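Putative hydrolase (Chloroflexus aurantiacus J-10-fl, PDB 3CMN) is probably a metal-dependent peptidase of the zincin-like family, a largely helical hydrolase whose substrate is not known. Local coordinates at residues S145-A149 with R199-R203. Sequence-based numbering, arbitrary orientation.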
ATOM      1  N   SER A 145       2.445   1.387  -3.438  1.00 36.79           N
ATOM      2  CA  SER A 145       1.568   2.513  -3.743  1.00 37.41           C
ATOM      3  C   SER A 145       1.289   2.704  -5.229  1.00 38.16           C
ATOM      4  O   SER A 145       0.130   2.834  -5.629  1.00 37.36           O
ATOM      5  CB  SER A 145       2.154   3.806  -3.170  1.00 37.50           C
ATOM      6  OG  SER A 145       2.300   3.710  -1.767  1.00 36.87           O
ATOM      7  N   LEU A 146       2.338   2.732  -6.047  1.00 38.26           N
ATOM      8  CA  LEU A 146       2.157   2.927  -7.486  1.00 40.13           C
ATOM      9  C   LEU A 146       1.309   1.845  -8.151  1.00 41.57           C
ATOM     10  O   LEU A 146       0.757   2.058  -9.230  1.00 43.31           O
ATOM     11  CB  LEU A 146       3.515   3.046  -8.193  1.00 39.43           C
ATOM     12  CG  LEU A 146       4.206   4.400  -7.983  1.00 37.85           C
ATOM     13  CD1 LEU A 146       5.538   4.430  -8.722  1.00 37.72           C
ATOM     14  CD2 LEU A 146       3.298   5.514  -8.477  1.00 36.99           C
ATOM     15  N   LEU A 147       1.202   0.682  -7.519  1.00 42.00           N
ATOM     16  CA  LEU A 147       0.377  -0.380  -8.071  1.00 42.94           C
ATOM     17  C   LEU A 147      -1.028  -0.265  -7.490  1.00 43.66           C
ATOM     18  O   LEU A 147      -1.983  -0.779  -8.058  1.00 43.07           O
ATOM     19  CB  LEU A 147       0.966  -1.761  -7.754  1.00 43.22           C
ATOM     20  CG  LEU A 147       2.207  -2.204  -8.540  1.00 44.29           C
ATOM     21  CD1 LEU A 147       2.571  -3.621  -8.117  1.00 44.41           C
ATOM     22  CD2 LEU A 147       1.947  -2.158 -10.049  1.00 41.86           C
ATOM     23  N   SER A 148      -1.150   0.429  -6.363  1.00 44.84           N
ATOM     24  CA  SER A 148      -2.444   0.610  -5.707  1.00 46.16           C
ATOM     25  C   SER A 148      -3.282   1.729  -6.330  1.00 46.75           C
ATOM     26  O   SER A 148      -4.477   1.844  -6.053  1.00 46.84           O
ATOM     27  CB  SER A 148      -2.245   0.903  -4.213  1.00 45.74           C
ATOM     28  OG  SER A 148      -1.516  -0.132  -3.572  1.00 46.37           O
ATOM     29  N   ALA A 149      -2.655   2.552  -7.167  1.00 48.33           N
ATOM     30  CA  ALA A 149      -3.347   3.666  -7.813  1.00 49.85           C
ATOM     31  C   ALA A 149      -4.666   3.249  -8.476  1.00 51.36           C
ATOM     32  O   ALA A 149      -4.737   2.236  -9.179  1.00 53.10           O
ATOM     33  CB  ALA A 149      -2.425   4.332  -8.844  1.00 48.56           C
ATOM     34  N   ARG A 199      -7.809   8.261  -5.889  1.00 34.66           N
ATOM     35  CA  ARG A 199      -7.064   7.815  -7.063  1.00 36.54           C
ATOM     36  C   ARG A 199      -6.988   8.898  -8.139  1.00 35.83           C
ATOM     37  O   ARG A 199      -5.987   9.012  -8.838  1.00 35.36           O
ATOM     38  CB  ARG A 199      -7.669   6.519  -7.624  1.00 39.05           C
ATOM     39  CG  ARG A 199      -7.085   5.270  -6.957  1.00 43.60           C
ATOM     40  CD  ARG A 199      -7.860   3.992  -7.277  1.00 46.76           C
ATOM     41  NE  ARG A 199      -7.250   2.830  -6.632  1.00 49.65           N
ATOM     42  CZ  ARG A 199      -7.868   1.669  -6.431  1.00 50.29           C
ATOM     43  NH1 ARG A 199      -9.122   1.502  -6.824  1.00 50.73           N
ATOM     44  NH2 ARG A 199      -7.233   0.678  -5.818  1.00 49.46           N
ATOM     45  N   THR A 200      -8.041   9.702  -8.258  1.00 36.33           N
ATOM     46  CA  THR A 200      -8.056  10.787  -9.229  1.00 36.05           C
ATOM     47  C   THR A 200      -6.937  11.745  -8.845  1.00 36.67           C
ATOM     48  O   THR A 200      -6.114  12.131  -9.680  1.00 38.33           O
ATOM     49  CB  THR A 200      -9.391  11.553  -9.191  1.00 37.44           C
ATOM     50  OG1 THR A 200     -10.467  10.643  -9.440  1.00 36.00           O
ATOM     51  CG2 THR A 200      -9.409  12.670 -10.253  1.00 37.55           C
ATOM     52  N   TYR A 201      -6.913  12.112  -7.567  1.00 35.50           N
ATOM     53  CA  TYR A 201      -5.910  13.017  -7.028  1.00 34.42           C
ATOM     54  C   TYR A 201      -4.513  12.417  -7.113  1.00 35.38           C
ATOM     55  O   TYR A 201      -3.532  13.135  -7.340  1.00 35.85           O
ATOM     56  CB  TYR A 201      -6.241  13.346  -5.574  1.00 33.21           C
ATOM     57  CG  TYR A 201      -5.198  14.194  -4.882  1.00 31.76           C
ATOM     58  CD1 TYR A 201      -4.867  15.466  -5.361  1.00 30.55           C
ATOM     59  CD2 TYR A 201      -4.543  13.727  -3.745  1.00 31.02           C
ATOM     60  CE1 TYR A 201      -3.911  16.250  -4.719  1.00 30.46           C
ATOM     61  CE2 TYR A 201      -3.587  14.501  -3.097  1.00 32.23           C
ATOM     62  CZ  TYR A 201      -3.274  15.764  -3.586  1.00 32.40           C
ATOM     63  OH  TYR A 201      -2.327  16.522  -2.920  1.00 32.64           O
ATOM     64  N   PHE A 202      -4.414  11.104  -6.935  1.00 34.67           N
ATOM     65  CA  PHE A 202      -3.114  10.449  -7.007  1.00 35.62           C
ATOM     66  C   PHE A 202      -2.668  10.445  -8.468  1.00 36.14           C
ATOM     67  O   PHE A 202      -1.504  10.696  -8.777  1.00 35.48           O
ATOM     68  CB  PHE A 202      -3.190   9.019  -6.444  1.00 37.03           C
ATOM     69  CG  PHE A 202      -1.844   8.347  -6.298  1.00 38.98           C
ATOM     70  CD1 PHE A 202      -0.709   9.080  -5.927  1.00 40.22           C
ATOM     71  CD2 PHE A 202      -1.707   6.982  -6.523  1.00 40.80           C
ATOM     72  CE1 PHE A 202       0.537   8.457  -5.784  1.00 39.41           C
ATOM     73  CE2 PHE A 202      -0.457   6.343  -6.381  1.00 41.50           C
ATOM     74  CZ  PHE A 202       0.659   7.084  -6.014  1.00 40.53           C
ATOM     75  N   ARG A 203      -3.598  10.181  -9.377  1.00 38.63           N
ATOM     76  CA  ARG A 203      -3.236  10.192 -10.786  1.00 41.37           C
ATOM     77  C   ARG A 203      -2.865  11.615 -11.190  1.00 41.85           C
ATOM     78  O   ARG A 203      -1.991  11.813 -12.024  1.00 43.43           O
ATOM     79  CB  ARG A 203      -4.376   9.664 -11.661  1.00 42.22           C
ATOM     80  CG  ARG A 203      -4.268   8.181 -11.940  1.00 47.21           C
ATOM     81  CD  ARG A 203      -5.284   7.720 -12.987  1.00 52.26           C
ATOM     82  NE  ARG A 203      -6.615   7.489 -12.430  1.00 54.84           N
ATOM     83  CZ  ARG A 203      -6.929   6.449 -11.660  1.00 57.16           C
ATOM     84  NH1 ARG A 203      -6.010   5.529 -11.353  1.00 58.19           N
ATOM     85  NH2 ARG A 203      -8.157   6.330 -11.172  1.00 58.47           N
TER
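Arg199 and Phe202 dock one turn of helix 197-210 onto the short, weakly bonded helical turn at 145-148, a contact that combines an arginine grip on a backbone carbonyl with a small apolar patch. It sits in the helical, zincin-like fold just before the unmodelled residues 150-152; the side chain of Ser148 lies near, though not touching, the HExxH pattern of helix 174-193, probably the metal site, though no metal is bound to it here. Arg199 reaches across with its chain extended from CG to NE and grips a single backbone oxygen side-on. NE lies 3.0 Å from Ser148 O, and NH2 is equally near that oxygen, which lies close to the guanidinium plane. Both bonds are bent, with N-H...O angles near 140°. NH1 turns instead to a salt bridge with Glu193, so Ser148 O and Glu193 together hold the group. A methionine here would probably leave Ser148 O without both of these donors and Glu193 without this salt bridge. Beside the clamp, Phe202 has CG anti to its backbone N (chi1 -172°), which carries the ring to Ala149 and Leu146. Ala149 CB rests 3.6 Å from Phe202 CD2. Leu146 CD2 comes within 3.9 Å of Phe202 CZ, and the side chains of Leu146 and Phe202 cross at about a right angle. Phe305 of helix 283-307 and Met261 of helix 248-279 also touch the Phe202 side chain. At the ring's edge, near its plane, Ser145 O stands 3.6 Å from Phe202 CE2.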